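Local structure of polyketide synthase/nonribosomal peptide synthetase hybrid RzxB (5IL6) at residues A[16-21]-A[31-36]. The protein is a trans-AT assembly-line enzyme of rhizoxin biosynthesis, whose dehydratase domain probably removes water from beta-hydroxyacyl intermediates of the growing polyketide. Residues are numbered along the deposited sequence; the frame is centred on the assembly and turned at random.
Sequences LLHRNV and SRFSGD
At the open end of the beta hairpin formed by strands 19-20 and 27-32, in the first hot-dog half of the dehydratase domain, Leu16 and His18 meet Ser31 and Phe33. The Ser31 hydroxyl bridges the incoming chain: OG donates to Leu16 O (2.9 Å) from above the carbonyl plane and accepts from His18 N (3.0 Å, N-H...O angle 153°). Chi1 of -51° sets OG beside the backbone N of Ser31, within reach of both partners, just beyond the Arg19-Leu30 backbone pair of the hairpin. Ser31 CB lies over one face of the His18 imidazole in a CH-pi contact, 3.6 Å from the ring centroid, while Arg32 O sits in plane at the ring edge, 3.2 Å from CE1. The Phe33 ring stands obliquely to the imidazole, planes at 58°, and its CE1 touches Leu16 CD2 at 4.0 Å. An alanine at His18 would probably leave the Ser31 methylene without its aromatic cover and open a gap beside Phe33. The ring of His12, outside the hairpin, stacks with that of His18. Arg32 forms a salt bridge with Glu98 of strand 98-105, which pairs with strand 27-32; Leu16 packs against helices 38-41 and 53-67, and Phe33 reaches Leu40 of the former.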
ATOM      1  N   LEU A  16      -0.332 -13.137   1.319  1.00 30.87           N
ATOM      2  CA  LEU A  16       0.642 -12.510   0.434  1.00 29.47           C
ATOM      3  C   LEU A  16       2.077 -12.920   0.730  1.00 30.14           C
ATOM      4  O   LEU A  16       2.999 -12.411   0.080  1.00 29.24           O
ATOM      5  CB  LEU A  16       0.533 -10.982   0.522  1.00 31.40           C
ATOM      6  CG  LEU A  16      -0.704 -10.312  -0.082  1.00 36.89           C
ATOM      7  CD1 LEU A  16      -0.612  -8.805   0.109  1.00 37.99           C
ATOM      8  CD2 LEU A  16      -0.870 -10.658  -1.553  1.00 37.63           C
ATOM      9  N   LEU A  17       2.295 -13.824   1.682  1.00 27.27           N
ATOM     10  CA  LEU A  17       3.636 -14.304   2.028  1.00 26.24           C
ATOM     11  C   LEU A  17       3.490 -15.815   2.189  1.00 23.83           C
ATOM     12  O   LEU A  17       3.148 -16.309   3.266  1.00 24.18           O
ATOM     13  CB  LEU A  17       4.167 -13.636   3.290  1.00 28.18           C
ATOM     14  CG  LEU A  17       5.670 -13.774   3.527  1.00 30.43           C
ATOM     15  CD1 LEU A  17       6.420 -12.771   2.667  1.00 29.05           C
ATOM     16  CD2 LEU A  17       6.001 -13.586   4.996  1.00 39.48           C
ATOM     17  N   HIS A  18       3.736 -16.542   1.100  1.00 18.35           N
ATOM     18  CA  HIS A  18       3.315 -17.936   1.021  1.00 22.71           C
ATOM     19  C   HIS A  18       4.243 -18.871   1.786  1.00 26.50           C
ATOM     20  O   HIS A  18       3.772 -19.724   2.547  1.00 25.75           O
ATOM     21  CB  HIS A  18       3.220 -18.366  -0.443  1.00 26.00           C
ATOM     22  CG  HIS A  18       2.199 -17.600  -1.228  1.00 26.27           C
ATOM     23  ND1 HIS A  18       2.113 -17.665  -2.601  1.00 25.56           N
ATOM     24  CD2 HIS A  18       1.215 -16.760  -0.828  1.00 25.94           C
ATOM     25  CE1 HIS A  18       1.121 -16.897  -3.015  1.00 26.43           C
ATOM     26  NE2 HIS A  18       0.561 -16.336  -1.959  1.00 25.39           N
ATOM     27  N   ARG A  19       5.554 -18.748   1.590  1.00 26.22           N
ATOM     28  CA  ARG A  19       6.477 -19.782   2.034  1.00 33.16           C
ATOM     29  C   ARG A  19       7.756 -19.179   2.593  1.00 23.46           C
ATOM     30  O   ARG A  19       8.251 -18.157   2.111  1.00 22.32           O
ATOM     31  CB  ARG A  19       6.807 -20.738   0.883  1.00 58.84           C
ATOM     32  CG  ARG A  19       5.642 -21.640   0.501  1.00 94.51           C
ATOM     33  CD  ARG A  19       5.517 -21.812  -1.004  1.00123.61           C
ATOM     34  NE  ARG A  19       4.305 -22.557  -1.355  1.00145.71           N
ATOM     35  CZ  ARG A  19       3.285 -22.084  -2.070  1.00159.98           C
ATOM     36  NH1 ARG A  19       3.296 -20.849  -2.557  1.00164.43           N
ATOM     37  NH2 ARG A  19       2.240 -22.866  -2.313  1.00164.86           N
ATOM     38  N   ASN A  20       8.284 -19.843   3.619  1.00 20.53           N
ATOM     39  CA  ASN A  20       9.560 -19.495   4.231  1.00 20.22           C
ATOM     40  C   ASN A  20      10.663 -20.293   3.543  1.00 19.73           C
ATOM     41  O   ASN A  20      10.664 -21.527   3.599  1.00 21.13           O
ATOM     42  CB  ASN A  20       9.519 -19.804   5.729  1.00 22.46           C
ATOM     43  CG  ASN A  20      10.724 -19.270   6.481  1.00 23.41           C
ATOM     44  OD1 ASN A  20      11.811 -19.128   5.925  1.00 23.01           O
ATOM     45  ND2 ASN A  20      10.531 -18.985   7.765  1.00 26.38           N
ATOM     46  N   VAL A  21      11.592 -19.594   2.891  1.00 19.22           N
ATOM     47  CA  VAL A  21      12.687 -20.251   2.182  1.00 23.32           C
ATOM     48  C   VAL A  21      14.029 -19.790   2.744  1.00 22.99           C
ATOM     49  O   VAL A  21      15.031 -19.742   2.023  1.00 24.68           O
ATOM     50  CB  VAL A  21      12.603 -19.987   0.666  1.00 28.15           C
ATOM     51  CG1 VAL A  21      11.317 -20.575   0.097  1.00 29.23           C
ATOM     52  CG2 VAL A  21      12.684 -18.495   0.367  1.00 24.77           C
ATOM     53  N   SER A  31       6.533 -15.984  -2.464  1.00 22.61           N
ATOM     54  CA  SER A  31       5.142 -16.121  -2.867  1.00 26.06           C
ATOM     55  C   SER A  31       5.086 -16.319  -4.375  1.00 27.79           C
ATOM     56  O   SER A  31       5.809 -15.655  -5.124  1.00 24.42           O
ATOM     57  CB  SER A  31       4.318 -14.894  -2.465  1.00 29.61           C
ATOM     58  OG  SER A  31       4.514 -14.579  -1.098  1.00 28.66           O
ATOM     59  N   ARG A  32       4.239 -17.246  -4.814  1.00 25.55           N
ATOM     60  CA  ARG A  32       4.035 -17.510  -6.233  1.00 24.44           C
ATOM     61  C   ARG A  32       2.597 -17.161  -6.583  1.00 26.37           C
ATOM     62  O   ARG A  32       1.660 -17.747  -6.029  1.00 27.84           O
ATOM     63  CB  ARG A  32       4.336 -18.968  -6.583  1.00 30.88           C
ATOM     64  CG  ARG A  32       4.231 -19.257  -8.078  1.00 48.81           C
ATOM     65  CD  ARG A  32       4.733 -20.645  -8.446  1.00 66.19           C
ATOM     66  NE  ARG A  32       6.106 -20.876  -7.993  1.00 78.19           N
ATOM     67  CZ  ARG A  32       6.443 -21.531  -6.885  1.00 90.24           C
ATOM     68  NH1 ARG A  32       5.514 -22.042  -6.087  1.00 93.36           N
ATOM     69  NH2 ARG A  32       7.724 -21.681  -6.570  1.00 95.71           N
ATOM     70  N   PHE A  33       2.427 -16.211  -7.493  1.00 22.33           N
ATOM     71  CA  PHE A  33       1.114 -15.745  -7.909  1.00 21.80           C
ATOM     72  C   PHE A  33       0.777 -16.289  -9.291  1.00 23.61           C
ATOM     73  O   PHE A  33       1.655 -16.459 -10.140  1.00 23.76           O
ATOM     74  CB  PHE A  33       1.060 -14.215  -7.931  1.00 24.46           C
ATOM     75  CG  PHE A  33       1.406 -13.578  -6.614  1.00 27.84           C
ATOM     76  CD1 PHE A  33       0.463 -13.486  -5.606  1.00 29.41           C
ATOM     77  CD2 PHE A  33       2.675 -13.074  -6.387  1.00 28.65           C
ATOM     78  CE1 PHE A  33       0.779 -12.901  -4.393  1.00 30.56           C
ATOM     79  CE2 PHE A  33       2.998 -12.489  -5.176  1.00 28.64           C
ATOM     80  CZ  PHE A  33       2.048 -12.400  -4.179  1.00 30.87           C
ATOM     81  N   SER A  34      -0.511 -16.558  -9.506  1.00 26.75           N
ATOM     82  CA  SER A  34      -0.998 -16.997 -10.807  1.00 27.98           C
ATOM     83  C   SER A  34      -1.392 -15.840 -11.713  1.00 26.66           C
ATOM     84  O   SER A  34      -1.449 -16.021 -12.937  1.00 27.53           O
ATOM     85  CB  SER A  34      -2.207 -17.922 -10.633  1.00 33.01           C
ATOM     86  OG  SER A  34      -3.275 -17.241  -9.994  1.00 31.67           O
ATOM     87  N   GLY A  35      -1.652 -14.663 -11.149  1.00 27.64           N
ATOM     88  CA  GLY A  35      -2.196 -13.543 -11.878  1.00 28.87           C
ATOM     89  C   GLY A  35      -3.694 -13.370 -11.728  1.00 30.14           C
ATOM     90  O   GLY A  35      -4.215 -12.296 -12.049  1.00 30.58           O
ATOM     91  N   ASP A  36      -4.399 -14.402 -11.253  1.00 30.37           N
ATOM     92  CA  ASP A  36      -5.827 -14.306 -10.977  1.00 36.71           C
ATOM     93  C   ASP A  36      -6.136 -13.668  -9.628  1.00 35.03           C
ATOM     94  O   ASP A  36      -7.302 -13.354  -9.366  1.00 28.41           O
ATOM     95  CB  ASP A  36      -6.469 -15.695 -11.030  1.00 41.66           C
ATOM     96  CG  ASP A  36      -6.309 -16.360 -12.382  1.00 49.86           C
ATOM     97  OD1 ASP A  36      -6.278 -15.639 -13.401  1.00 51.99           O
ATOM     98  OD2 ASP A  36      -6.221 -17.604 -12.427  1.00 56.33           O
TER